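Local coordinates for ribonucleoside-diphosphate reductase, alpha chain (Actinobacillus ureae ATCC 25976, PDB 6DQX), which probably reduces ribonucleoside diphosphates to deoxyribonucleoside diphosphates as the catalytic alpha subunit of a class Id ribonucleotide reductase, at residues P28-L33 with E54-I59; S108-G111 with E116-V119; A122-M127 with G132-Y137. All blocks are in the same frame, centred on the assembly; numbering follows the deposited sequence.

Interaction 1. Residues P28-L33 with E54-I59; sequences PDFEWL and ERIRFI
Phe30 and Ile56 are the closest backbone partners, yet their CA atoms stand 10.8 Å apart, and no hydrogen bond joins the two segments. Long side chains alone close this distance. Residues 28-33 begin with a type II beta turn from Pro28 to Glu31, closed by a long bond from Glu31 N to Pro28 O. Phe30 occupies its third position with a positive phi of 60°. A further backbone bond, Leu33 N to Phe30 O, coils the chain again, and Phe30, Trp32 and Leu33 all reach the same residue. Opposite them, residues 54-59 are plain alpha helix.

Ile56 makes the whole contact from the helix side through one methyl, CD1, at the end of an extended branch (chi2 159°). It touches Phe30 CE1 at 3.9 Å and Trp32 CH2 at 3.9 Å, approaching both rings obliquely. Phe30 and Ile56 run past one another in antiparallel fashion, whereas Trp32 and Ile56 approach each other from opposite directions. Leu33 CD2 adds a looser contact to the methyl at 4.3 Å. The two rings also brace one another: Trp32 CZ2 lies in the plane of the Phe30 ring at its edge. Leu33 CB lies over one face of the indole, offset toward its rim. The indole is held as well by Trp32 NE1, hydrogen-bonded to Met80 O.

The result is a small apolar packing joint between the N-terminal loop and helix 52-67. Helix 72-82 borders it, with Tyr77 touching Ile56 and meeting the Phe30 ring edge-to-face, while Trp92 of helix 89-94 packs on both Trp32 and Ile56.

Interaction 2. Residues S108-G111 with E116-V119; sequences SYIG and EIMV
The carboxylate of Glu116 lies against the main chain of Gly111, with Gly111 CA over one face of the group, 3.7 Å from Glu116 CD. One oxygen, Glu116 OE1, packs on the glycine, 3.4 Å from Gly111 C, with no hydrogen bond between them. That same OE1 is hydrogen-bonded to Ser113 OG, which ties the carboxylate back to the residue just before helix 114-130. Glu116 CB meets the glycine backbone too, 3.7 Å from Gly111 O. With no side chain on Gly111 to intervene, the acid can lie directly on the backbone, and the CA atoms of Gly111 and Glu116 approach to 5.2 Å. The other flat group, the ring of Tyr109, stays clear of residues 116-119 and finds its partners outside: it meets His270 with the planes at about 40°, and its OH is hydrogen-bonded to Asp140.

Beside the acid, two isoleucines cross at an angle. Ile110 CG2 presses on Ile117 CG1 at 3.5 Å, tighter than usual for two carbons, while Ile117 CG1 also grazes Gly111 O at 4.0 Å. In Ile117 this branch stands beside the backbone N, opposite the carbonyl carbon (chi1 -68°), which brings it to the loop just past the strand; Ile110 meets it with the methyl branch that lies anti to its own N. Phe160 and Leu163 of helix 156-170 pack on Ile117, and Phe164 packs on Ile110, burying the pair.

Farther round the helix, Met118 and Val119 pack on Ile171 and Phe332 of the second subunit, respectively. The contact packs the end of the strand and the following loop on the start of the helix in a beta-alpha-beta unit (strand 105-109, helix 114-130, strand 134-137), the repeating element of the alpha/beta barrel of ribonucleotide reductases.

Interaction 3. Residues A122-M127 with G132-Y137; sequences AEVGMM and GGTSAY
Thr134 lies at a slant to two helix side chains, Val124 and Met127, and offers a different branch to each. Its OG1 sits between the backbone N and the carbonyl carbon (chi1 56°), which sets CG2 anti to the carbonyl carbon, beside the N. This methyl is pressed onto the base of Met127: Thr134 CG2 lies only 3.4 Å from Met127 CB, closer than carbon pairs usually come, and 4.1 Å from Met127 CG. Beyond CB the methionine chain bends twice. Toward Val124 the threonine turns its hydroxyl, and Thr134 OG1 rests 3.8 Å from Val124 CG1, a contact of a polar atom with a methyl. OG1 also makes a weak hydrogen bond with Gln180 O, just before strand 181-186.

No direct hydrogen bond joins the two segments. A water provides the link near the end of the helix, donating to Met127 O at 3.0 Å and accepting a weak bond from Gly133 N at 2.7 Å. Gly133, with a positive phi, leads from the loop into the strand.

Helix 114-130 thus lies over strand 134-137, as expected in a beta-alpha-beta unit, with Thr134 as the main strand residue beneath it. Phe106 of the parallel strand 105-109 touches both Met127 and Thr134, while Phe181 of strand 181-186 covers Val124 and Thr134. Helix 156-170 packs on Val124 through Phe164 and Val167.

Overall arrangement
All three contacts are buried and lack a direct hydrogen bond between their segments, but they serve different parts of the fold. Interaction 1 stands apart, its centre 32 Å from that of interaction 3, and is wholly apolar, joining an N-terminal loop to a helix. Interactions 2 and 3 lie at successive corners of one beta-alpha-beta unit and share helix 114-130, which also reaches the second subunit. They touch each other: Ser108 OG meets Glu123 OE1, Ser108 O meets Tyr137 N, and Ile110 packs on Ala136. Near the sheet, polar groups join the methyls: a carboxylate on a glycine in interaction 2, a hydroxyl and a bridging water in interaction 3.

Interaction 1. Residues P28-L33 with E54-I59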
loop_
_atom_site.group_PDB
_atom_site.type_symbol
_atom_site.label_atom_id
_atom_site.label_comp_id
_atom_site.label_asym_id
_atom_site.label_seq_id
_atom_site.Cartn_x
_atom_site.Cartn_y
_atom_site.Cartn_z
ATOM N N PRO A 28 47.175 -20.170 -0.354
ATOM C CA PRO A 28 46.913 -20.016 1.078
ATOM C C PRO A 28 45.425 -20.047 1.400
ATOM O O PRO A 28 44.604 -19.654 0.553
ATOM C CB PRO A 28 47.440 -18.617 1.410
ATOM C CG PRO A 28 48.072 -18.092 0.176
ATOM C CD PRO A 28 47.609 -18.904 -0.982
ATOM N N ASP A 29 45.111 -20.481 2.621
ATOM C CA ASP A 29 43.766 -20.337 3.175
ATOM C C ASP A 29 43.346 -18.871 3.099
ATOM O O ASP A 29 44.133 -17.958 3.418
ATOM C CB ASP A 29 43.678 -20.796 4.647
ATOM C CG ASP A 29 43.598 -22.297 4.815
ATOM O OD1 ASP A 29 43.568 -23.050 3.829
ATOM O OD2 ASP A 29 43.515 -22.733 5.976
ATOM N N PHE A 30 42.096 -18.654 2.684
ATOM C CA PHE A 30 41.482 -17.329 2.581
ATOM C C PHE A 30 42.192 -16.385 1.630
ATOM O O PHE A 30 42.107 -15.173 1.778
ATOM C CB PHE A 30 41.255 -16.705 3.957
ATOM C CG PHE A 30 40.330 -17.508 4.813
ATOM C CD1 PHE A 30 38.947 -17.493 4.568
ATOM C CD2 PHE A 30 40.823 -18.312 5.825
ATOM C CE1 PHE A 30 38.086 -18.261 5.337
ATOM C CE2 PHE A 30 39.970 -19.085 6.597
ATOM C CZ PHE A 30 38.606 -19.065 6.349
ATOM N N GLU A 31 42.808 -16.929 0.584
ATOM C CA GLU A 31 43.412 -16.062 -0.430
ATOM C C GLU A 31 42.393 -15.106 -1.022
ATOM O O GLU A 31 42.708 -13.944 -1.299
ATOM C CB GLU A 31 44.079 -16.874 -1.534
ATOM C CG GLU A 31 44.810 -16.007 -2.558
ATOM C CD GLU A 31 45.410 -16.814 -3.674
ATOM O OE1 GLU A 31 46.618 -17.096 -3.608
ATOM O OE2 GLU A 31 44.671 -17.163 -4.615
ATOM N N TRP A 32 41.172 -15.610 -1.226
ATOM C CA TRP A 32 40.039 -14.824 -1.716
ATOM C C TRP A 32 39.679 -13.605 -0.884
ATOM O O TRP A 32 39.196 -12.615 -1.418
ATOM C CB TRP A 32 38.790 -15.716 -1.861
ATOM C CG TRP A 32 38.218 -16.294 -0.588
ATOM C CD1 TRP A 32 38.497 -17.506 -0.049
ATOM C CD2 TRP A 32 37.216 -15.713 0.252
ATOM N NE1 TRP A 32 37.763 -17.716 1.062
ATOM C CE2 TRP A 32 36.955 -16.633 1.278
ATOM C CE3 TRP A 32 36.495 -14.517 0.220
ATOM C CZ2 TRP A 32 36.025 -16.393 2.285
ATOM C CZ3 TRP A 32 35.584 -14.258 1.225
ATOM C CH2 TRP A 32 35.347 -15.206 2.253
ATOM N N LEU A 33 39.893 -13.704 0.416
ATOM C CA LEU A 33 39.591 -12.651 1.371
ATOM C C LEU A 33 40.754 -11.660 1.402
ATOM O O LEU A 33 41.514 -11.593 2.364
ATOM C CB LEU A 33 39.331 -13.276 2.741
ATOM C CG LEU A 33 38.787 -12.406 3.869
ATOM C CD1 LEU A 33 37.536 -11.674 3.431
ATOM C CD2 LEU A 33 38.477 -13.305 5.064
ATOM N N GLU A 54 36.074 -13.402 11.681
ATOM C CA GLU A 54 35.267 -13.648 12.868
ATOM C C GLU A 54 33.839 -14.066 12.498
ATOM O O GLU A 54 33.252 -14.977 13.082
ATOM C CB GLU A 54 35.261 -12.354 13.679
ATOM C CG GLU A 54 34.588 -12.386 15.003
ATOM C CD GLU A 54 34.925 -11.137 15.796
ATOM O OE1 GLU A 54 35.139 -10.045 15.192
ATOM O OE2 GLU A 54 34.987 -11.258 17.024
ATOM N N ARG A 55 33.287 -13.363 11.532
ATOM C CA ARG A 55 31.950 -13.669 11.034
ATOM C C ARG A 55 31.881 -15.099 10.448
ATOM O O ARG A 55 30.931 -15.839 10.731
ATOM C CB ARG A 55 31.554 -12.608 10.003
ATOM C CG ARG A 55 30.140 -12.698 9.466
ATOM C CD ARG A 55 29.080 -12.379 10.488
ATOM N NE ARG A 55 27.763 -12.689 9.933
ATOM C CZ ARG A 55 26.785 -13.364 10.523
ATOM N NH1 ARG A 55 26.891 -13.815 11.758
ATOM N NH2 ARG A 55 25.655 -13.584 9.840
ATOM N N ILE A 56 32.898 -15.499 9.694
ATOM C CA ILE A 56 32.899 -16.836 9.070
ATOM C C ILE A 56 32.932 -17.922 10.138
ATOM O O ILE A 56 32.198 -18.901 10.073
ATOM C CB ILE A 56 34.051 -17.002 8.065
ATOM C CG1 ILE A 56 33.866 -16.054 6.870
ATOM C CG2 ILE A 56 34.187 -18.446 7.613
ATOM C CD1 ILE A 56 35.161 -15.782 6.131
ATOM N N ARG A 57 33.811 -17.755 11.120
ATOM C CA ARG A 57 33.848 -18.671 12.239
ATOM C C ARG A 57 32.513 -18.761 12.973
ATOM O O ARG A 57 32.086 -19.858 13.332
ATOM C CB ARG A 57 34.974 -18.266 13.227
ATOM C CG ARG A 57 35.056 -19.148 14.476
ATOM C CD ARG A 57 35.771 -20.458 14.155
ATOM N NE ARG A 57 37.240 -20.287 14.099
ATOM C CZ ARG A 57 38.104 -21.132 13.508
ATOM N NH1 ARG A 57 37.693 -22.248 12.881
ATOM N NH2 ARG A 57 39.404 -20.854 13.524
ATOM N N PHE A 58 31.884 -17.614 13.262
ATOM C CA PHE A 58 30.596 -17.600 13.941
ATOM C C PHE A 58 29.537 -18.357 13.128
ATOM O O PHE A 58 28.773 -19.133 13.676
ATOM C CB PHE A 58 30.109 -16.169 14.191
ATOM C CG PHE A 58 28.745 -16.100 14.809
ATOM C CD1 PHE A 58 28.588 -16.202 16.184
ATOM C CD2 PHE A 58 27.613 -15.950 14.015
ATOM C CE1 PHE A 58 27.327 -16.134 16.757
ATOM C CE2 PHE A 58 26.354 -15.892 14.575
ATOM C CZ PHE A 58 26.204 -15.996 15.946
ATOM N N ILE A 59 29.514 -18.113 11.824
ATOM C CA ILE A 59 28.532 -18.787 10.933
ATOM C C ILE A 59 28.725 -20.309 10.972
ATOM O O ILE A 59 27.748 -21.059 11.135
ATOM C CB ILE A 59 28.646 -18.239 9.496
ATOM C CG1 ILE A 59 28.079 -16.834 9.446
ATOM C CG2 ILE A 59 27.946 -19.163 8.485
ATOM C CD1 ILE A 59 28.372 -16.073 8.169
#

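Interaction 2. Residues S108-G111 with E116-V119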
loop_
_atom_site.group_PDB
_atom_site.type_symbol
_atom_site.label_atom_id
_atom_site.label_comp_id
_atom_site.label_asym_id
_atom_site.label_seq_id
_atom_site.Cartn_x
_atom_site.Cartn_y
_atom_site.Cartn_z
ATOM N N SER A 108 4.774 -14.050 -3.954
ATOM C CA SER A 108 3.371 -14.106 -3.536
ATOM C C SER A 108 2.424 -14.324 -4.708
ATOM O O SER A 108 2.670 -13.871 -5.848
ATOM C CB SER A 108 2.952 -12.832 -2.799
ATOM O OG SER A 108 3.913 -12.478 -1.828
ATOM N N TYR A 109 1.334 -15.010 -4.410
ATOM C CA TYR A 109 0.219 -15.170 -5.322
ATOM C C TYR A 109 -0.836 -14.141 -4.906
ATOM O O TYR A 109 -1.224 -14.098 -3.742
ATOM C CB TYR A 109 -0.347 -16.577 -5.215
ATOM C CG TYR A 109 -1.625 -16.773 -5.959
ATOM C CD1 TYR A 109 -1.627 -17.094 -7.306
ATOM C CD2 TYR A 109 -2.864 -16.604 -5.298
ATOM C CE1 TYR A 109 -2.828 -17.256 -7.989
ATOM C CE2 TYR A 109 -4.048 -16.734 -5.979
ATOM C CZ TYR A 109 -4.026 -17.068 -7.310
ATOM O OH TYR A 109 -5.230 -17.225 -7.969
ATOM N N ILE A 110 -1.276 -13.321 -5.852
ATOM C CA ILE A 110 -2.319 -12.302 -5.564
ATOM C C ILE A 110 -3.702 -12.815 -5.958
ATOM O O ILE A 110 -4.032 -12.882 -7.135
ATOM C CB ILE A 110 -2.027 -10.968 -6.278
ATOM C CG1 ILE A 110 -0.609 -10.494 -5.937
ATOM C CG2 ILE A 110 -3.075 -9.908 -5.834
ATOM C CD1 ILE A 110 -0.147 -9.220 -6.609
ATOM N N GLY A 111 -4.519 -13.211 -4.976
ATOM C CA GLY A 111 -5.886 -13.624 -5.275
ATOM C C GLY A 111 -6.736 -12.452 -5.742
ATOM O O GLY A 111 -6.442 -11.300 -5.438
ATOM N N GLU A 116 -7.059 -10.116 -0.491
ATOM C CA GLU A 116 -5.838 -10.830 -0.889
ATOM C C GLU A 116 -4.789 -9.875 -1.471
ATOM O O GLU A 116 -3.587 -10.082 -1.274
ATOM C CB GLU A 116 -6.175 -11.983 -1.850
ATOM C CG GLU A 116 -6.987 -13.076 -1.161
ATOM C CD GLU A 116 -7.813 -13.949 -2.081
ATOM O OE1 GLU A 116 -8.472 -13.457 -3.034
ATOM O OE2 GLU A 116 -7.848 -15.163 -1.808
ATOM N N ILE A 117 -5.241 -8.808 -2.136
ATOM C CA ILE A 117 -4.344 -7.737 -2.563
ATOM C C ILE A 117 -3.699 -7.051 -1.355
ATOM O O ILE A 117 -2.497 -6.787 -1.378
ATOM C CB ILE A 117 -5.046 -6.759 -3.542
ATOM C CG1 ILE A 117 -5.330 -7.480 -4.868
ATOM C CG2 ILE A 117 -4.232 -5.505 -3.813
ATOM C CD1 ILE A 117 -6.450 -6.850 -5.664
ATOM N N MET A 118 -4.466 -6.774 -0.287
ATOM C CA MET A 118 -3.859 -6.174 0.904
ATOM C C MET A 118 -2.912 -7.107 1.664
ATOM O O MET A 118 -1.896 -6.650 2.217
ATOM C CB MET A 118 -4.916 -5.618 1.871
ATOM C CG MET A 118 -5.737 -4.463 1.326
ATOM S SD MET A 118 -4.834 -3.166 0.458
ATOM C CE MET A 118 -5.271 -3.522 -1.178
ATOM N N VAL A 119 -3.222 -8.394 1.690
ATOM C CA VAL A 119 -2.312 -9.386 2.285
ATOM C C VAL A 119 -0.933 -9.313 1.601
ATOM O O VAL A 119 0.093 -9.193 2.267
ATOM C CB VAL A 119 -2.868 -10.820 2.197
ATOM C CG1 VAL A 119 -1.789 -11.853 2.507
ATOM C CG2 VAL A 119 -4.067 -11.006 3.136
#

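Interaction 3. Residues A122-M127 with G132-Y137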
loop_
_atom_site.group_PDB
_atom_site.type_symbol
_atom_site.label_atom_id
_atom_site.label_comp_id
_atom_site.label_asym_id
_atom_site.label_seq_id
_atom_site.Cartn_x
_atom_site.Cartn_y
_atom_site.Cartn_z
ATOM N N ALA A 122 0.998 -5.955 2.356
ATOM C CA ALA A 122 1.659 -5.960 3.642
ATOM C C ALA A 122 2.898 -6.883 3.619
ATOM O O ALA A 122 3.898 -6.542 4.227
ATOM C CB ALA A 122 0.681 -6.371 4.743
ATOM N N GLU A 123 2.840 -8.010 2.914
ATOM C CA GLU A 123 4.039 -8.898 2.756
ATOM C C GLU A 123 5.175 -8.145 2.130
ATOM O O GLU A 123 6.279 -8.095 2.696
ATOM C CB GLU A 123 3.736 -10.116 1.893
ATOM C CG GLU A 123 2.894 -11.208 2.520
ATOM C CD GLU A 123 2.545 -12.292 1.507
ATOM O OE1 GLU A 123 2.341 -11.973 0.319
ATOM O OE2 GLU A 123 2.456 -13.475 1.880
ATOM N N VAL A 124 4.887 -7.521 0.983
ATOM C CA VAL A 124 5.873 -6.740 0.254
ATOM C C VAL A 124 6.439 -5.575 1.081
ATOM O O VAL A 124 7.653 -5.310 1.078
ATOM C CB VAL A 124 5.328 -6.271 -1.114
ATOM C CG1 VAL A 124 6.326 -5.356 -1.819
ATOM C CG2 VAL A 124 4.994 -7.459 -2.007
ATOM N N GLY A 125 5.578 -4.879 1.824
ATOM C CA GLY A 125 6.053 -3.866 2.721
ATOM C C GLY A 125 7.030 -4.363 3.757
ATOM O O GLY A 125 8.099 -3.782 3.927
ATOM N N MET A 126 6.667 -5.446 4.448
ATOM C CA MET A 126 7.511 -5.985 5.495
ATOM C C MET A 126 8.835 -6.490 4.917
ATOM O O MET A 126 9.896 -6.269 5.518
ATOM C CB MET A 126 6.828 -7.134 6.246
ATOM C CG MET A 126 5.617 -6.730 7.079
ATOM S SD MET A 126 6.020 -5.432 8.248
ATOM C CE MET A 126 7.215 -6.210 9.304
ATOM N N MET A 127 8.768 -7.155 3.771
ATOM C CA MET A 127 9.994 -7.655 3.104
ATOM C C MET A 127 10.860 -6.571 2.474
ATOM O O MET A 127 12.085 -6.711 2.443
ATOM C CB MET A 127 9.646 -8.713 2.063
ATOM C CG MET A 127 9.140 -10.006 2.666
ATOM S SD MET A 127 10.273 -10.703 3.880
ATOM C CE MET A 127 11.779 -10.852 2.928
ATOM N N GLY A 132 15.928 -8.645 0.668
ATOM C CA GLY A 132 16.006 -9.960 0.038
ATOM C C GLY A 132 15.125 -10.097 -1.193
ATOM O O GLY A 132 14.960 -11.205 -1.695
ATOM N N GLY A 133 14.548 -8.991 -1.669
ATOM C CA GLY A 133 13.802 -8.980 -2.929
ATOM C C GLY A 133 12.431 -9.626 -2.801
ATOM O O GLY A 133 12.224 -10.554 -1.999
ATOM N N THR A 134 11.485 -9.129 -3.592
ATOM C CA THR A 134 10.141 -9.672 -3.599
ATOM C C THR A 134 9.571 -9.751 -4.990
ATOM O O THR A 134 10.006 -9.072 -5.929
ATOM C CB THR A 134 9.164 -8.837 -2.723
ATOM O OG1 THR A 134 9.193 -7.492 -3.176
ATOM C CG2 THR A 134 9.572 -8.873 -1.297
ATOM N N SER A 135 8.555 -10.571 -5.123
ATOM C CA SER A 135 7.897 -10.723 -6.401
ATOM C C SER A 135 6.484 -11.204 -6.192
ATOM O O SER A 135 6.154 -11.808 -5.146
ATOM C CB SER A 135 8.675 -11.736 -7.285
ATOM O OG SER A 135 8.703 -13.001 -6.637
ATOM N N ALA A 136 5.662 -11.019 -7.211
ATOM C CA ALA A 136 4.304 -11.512 -7.162
ATOM C C ALA A 136 3.662 -11.796 -8.499
ATOM O O ALA A 136 4.004 -11.195 -9.545
ATOM C CB ALA A 136 3.421 -10.547 -6.328
ATOM N N TYR A 137 2.708 -12.707 -8.471
ATOM C CA TYR A 137 1.937 -13.072 -9.660
ATOM C C TYR A 137 0.599 -12.324 -9.687
ATOM O O TYR A 137 -0.201 -12.481 -8.770
ATOM C CB TYR A 137 1.670 -14.566 -9.690
ATOM C CG TYR A 137 0.834 -15.039 -10.857
ATOM C CD1 TYR A 137 1.289 -14.904 -12.174
ATOM C CD2 TYR A 137 -0.405 -15.614 -10.661
ATOM C CE1 TYR A 137 0.521 -15.355 -13.252
ATOM C CE2 TYR A 137 -1.195 -16.051 -11.732
ATOM C CZ TYR A 137 -0.715 -15.916 -13.027
ATOM O OH TYR A 137 -1.460 -16.361 -14.098
HETATM O O HOH W 1 12.976 -7.245 -0.367
#